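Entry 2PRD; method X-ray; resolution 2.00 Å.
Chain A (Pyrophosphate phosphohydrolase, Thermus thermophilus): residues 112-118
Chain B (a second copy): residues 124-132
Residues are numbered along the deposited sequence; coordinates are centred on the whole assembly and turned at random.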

# COMPACT_ATOMS: atom_id res chain seq x y z
N ASP A 112 7.13 4.08 21.31
CA ASP A 112 5.84 3.58 20.79
C ASP A 112 5.23 2.88 22.01
O ASP A 112 5.85 1.89 22.41
CB ASP A 112 6.01 2.63 19.63
CG ASP A 112 4.70 2.12 19.04
OD1 ASP A 112 3.66 2.25 19.69
OD2 ASP A 112 4.69 1.46 17.98
N GLN A 113 4.18 3.46 22.57
CA GLN A 113 3.50 2.89 23.74
C GLN A 113 2.94 1.52 23.52
O GLN A 113 2.75 0.77 24.52
CB GLN A 113 2.35 3.82 24.20
CG GLN A 113 2.96 5.14 24.67
CD GLN A 113 1.90 6.07 25.23
OE1 GLN A 113 1.09 5.56 26.00
NE2 GLN A 113 1.89 7.35 24.90
N ARG A 114 2.69 1.14 22.27
CA ARG A 114 2.16 -0.20 22.00
C ARG A 114 3.20 -1.26 22.29
O ARG A 114 2.81 -2.46 22.33
CB ARG A 114 1.77 -0.33 20.53
CG ARG A 114 0.59 0.51 20.10
CD ARG A 114 0.43 0.44 18.58
NE ARG A 114 -0.36 1.57 18.12
CZ ARG A 114 0.03 2.80 17.89
NH1 ARG A 114 1.24 3.32 18.01
NH2 ARG A 114 -0.96 3.61 17.49
N LEU A 115 4.46 -0.85 22.47
CA LEU A 115 5.51 -1.88 22.68
C LEU A 115 6.19 -1.82 24.03
O LEU A 115 7.18 -2.56 24.24
CB LEU A 115 6.56 -1.75 21.57
CG LEU A 115 6.02 -1.72 20.14
CD1 LEU A 115 7.08 -1.25 19.13
CD2 LEU A 115 5.54 -3.11 19.78
N ASP A 116 5.71 -0.94 24.88
CA ASP A 116 6.30 -0.71 26.20
C ASP A 116 6.43 -1.97 27.02
O ASP A 116 7.22 -2.03 27.97
CB ASP A 116 5.46 0.27 27.02
CG ASP A 116 5.75 1.69 26.68
OD1 ASP A 116 6.70 1.92 25.91
OD2 ASP A 116 5.00 2.58 27.13
N HIS A 117 5.66 -2.97 26.65
CA HIS A 117 5.64 -4.26 27.34
C HIS A 117 6.75 -5.24 26.99
O HIS A 117 6.94 -6.26 27.69
CB HIS A 117 4.25 -4.88 27.07
CG HIS A 117 4.01 -5.05 25.59
ND1 HIS A 117 4.11 -6.33 25.04
CD2 HIS A 117 3.76 -4.17 24.59
CE1 HIS A 117 3.90 -6.24 23.74
NE2 HIS A 117 3.70 -4.95 23.43
N ILE A 118 7.50 -5.00 25.92
CA ILE A 118 8.62 -5.82 25.48
C ILE A 118 9.88 -5.25 26.11
O ILE A 118 10.33 -4.19 25.72
CB ILE A 118 8.69 -5.83 23.94
CG1 ILE A 118 7.30 -6.24 23.48
CG2 ILE A 118 9.75 -6.86 23.58
CD1 ILE A 118 6.99 -6.32 22.01
N VAL B 124 -3.37 -8.78 26.17
CA VAL B 124 -3.38 -7.72 25.10
C VAL B 124 -2.59 -6.61 25.72
O VAL B 124 -2.98 -6.22 26.85
CB VAL B 124 -4.84 -7.38 24.80
CG1 VAL B 124 -4.94 -6.17 23.88
CG2 VAL B 124 -5.45 -8.57 24.02
N PRO B 125 -1.49 -6.18 25.12
CA PRO B 125 -0.64 -5.16 25.73
C PRO B 125 -1.46 -3.94 26.11
O PRO B 125 -2.38 -3.59 25.32
CB PRO B 125 0.41 -4.88 24.68
CG PRO B 125 0.22 -5.80 23.55
CD PRO B 125 -1.01 -6.66 23.82
N GLU B 126 -1.19 -3.25 27.21
CA GLU B 126 -2.02 -2.06 27.47
C GLU B 126 -1.87 -0.89 26.51
O GLU B 126 -2.75 0.02 26.53
CB GLU B 126 -1.90 -1.56 28.90
CG GLU B 126 -3.31 -1.16 29.41
CD GLU B 126 -3.22 0.16 30.16
OE1 GLU B 126 -2.05 0.60 30.35
OE2 GLU B 126 -4.27 0.72 30.54
N GLY B 127 -0.80 -0.86 25.73
CA GLY B 127 -0.62 0.24 24.76
C GLY B 127 -1.68 0.06 23.67
O GLY B 127 -2.17 1.01 23.06
N VAL B 128 -2.00 -1.19 23.45
CA VAL B 128 -3.01 -1.61 22.49
C VAL B 128 -4.40 -1.41 23.04
O VAL B 128 -5.29 -0.82 22.37
CB VAL B 128 -2.81 -3.07 22.04
CG1 VAL B 128 -3.92 -3.44 21.07
CG2 VAL B 128 -1.45 -3.25 21.42
N LYS B 129 -4.68 -1.82 24.27
CA LYS B 129 -5.96 -1.56 24.87
C LYS B 129 -6.29 -0.07 24.95
O LYS B 129 -7.47 0.33 24.85
CB LYS B 129 -5.96 -2.07 26.35
CG LYS B 129 -6.07 -3.59 26.35
CD LYS B 129 -6.46 -4.12 27.72
CE LYS B 129 -5.20 -4.34 28.57
NZ LYS B 129 -5.25 -5.74 29.11
N GLN B 130 -5.28 0.79 25.10
CA GLN B 130 -5.55 2.24 25.21
C GLN B 130 -5.94 2.83 23.85
O GLN B 130 -6.68 3.83 23.76
CB GLN B 130 -4.40 3.02 25.70
CG GLN B 130 -3.68 3.27 26.93
CD GLN B 130 -2.60 4.35 26.66
OE1 GLN B 130 -2.49 5.20 27.56
NE2 GLN B 130 -1.94 4.28 25.48
N GLU B 131 -5.30 2.26 22.82
CA GLU B 131 -5.54 2.66 21.43
C GLU B 131 -6.98 2.33 21.08
O GLU B 131 -7.70 3.15 20.50
CB GLU B 131 -4.52 2.01 20.48
CG GLU B 131 -4.67 2.54 19.03
CD GLU B 131 -3.81 1.72 18.07
OE1 GLU B 131 -3.52 0.57 18.44
OE2 GLU B 131 -3.36 2.23 17.03
N ILE B 132 -7.38 1.10 21.43
CA ILE B 132 -8.78 0.66 21.16
C ILE B 132 -9.78 1.55 21.86
O ILE B 132 -10.69 2.15 21.25
CB ILE B 132 -8.98 -0.83 21.45
CG1 ILE B 132 -8.10 -1.69 20.55
CG2 ILE B 132 -10.45 -1.18 21.23
CD1 ILE B 132 -7.91 -3.14 20.88
O HOH W 1 2.05 -1.85 25.69

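A long side chain at an interface is often held by its own chain as well as by its partner, and the contact between these two copies of the Thermus thermophilus pyrophosphate phosphohydrolase is a compact example. Arg A114 is the center of it. Its CA-to-CB bond runs sideways to the helix of chain B, yet its chi angles, m, t, t and then 81°, carry the guanidinium to Glu B131. Asp A112, in the t rotamer, supports this course from within chain A: its OD1 accepts a hydrogen bond from Arg A114 N at 3.0 Å and forms a salt bridge with Arg A114 NH1 at 3.1 Å. One carboxylate oxygen thus ties together the two ends of the arginine.

The NE/NH2 edge of the guanidinium faces Glu B131 of chain B. Arg A114 NH2 lies 2.8 Å from Glu B131 OE2 in a nearly straight hydrogen bond (165°), the shortest and straightest of the three bonds in the salt bridge. Arg A114 NE adds two weak bonds, each 3.3 Å long, to Glu B131 OE1 and Glu B131 OE2. Glu B131 is extended, with chi1 and chi2 both t, and its OE2 arrives at the guanidinium edge near the plane, where the N-H bonds point.

The backbones also come close, and here glycine permits the approach. Arg A114 CA and Gly B127 CA are 3.9 Å apart, and an ideally placed CB on Gly B127 would lie 2.1 Å from Gln A113 O and 2.6 Å from Arg A114 CA, both clashes. In the space left free, Gly B127 CA makes a CA-H...O contact of 3.4 Å with Gln A113 O. Water 1 bridges the same junction: its O donates to Gln A113 O and accepts from Gly B127 N, at 3.0 Å from each.

Two side chains that point toward the helix stretch complete the contact. Gln A113, m then t, extends far enough for its OE1 to accept a weak hydrogen bond from Gln B130 NE2 at 3.3 Å; Gln B130 comes to meet it with the same m, t sequence. His A117 instead adopts p, which folds its ring back over its own chain, so that His A117 NE2 donates a weak bond to Arg A114 O at 2.9 Å. That pose also offers a ring face to Pro B125, the N-cap residue of the helix: Pro B125 CB sits 3.5 Å from the centroid of the His A117 ring, 16° off the normal, a CH-pi contact.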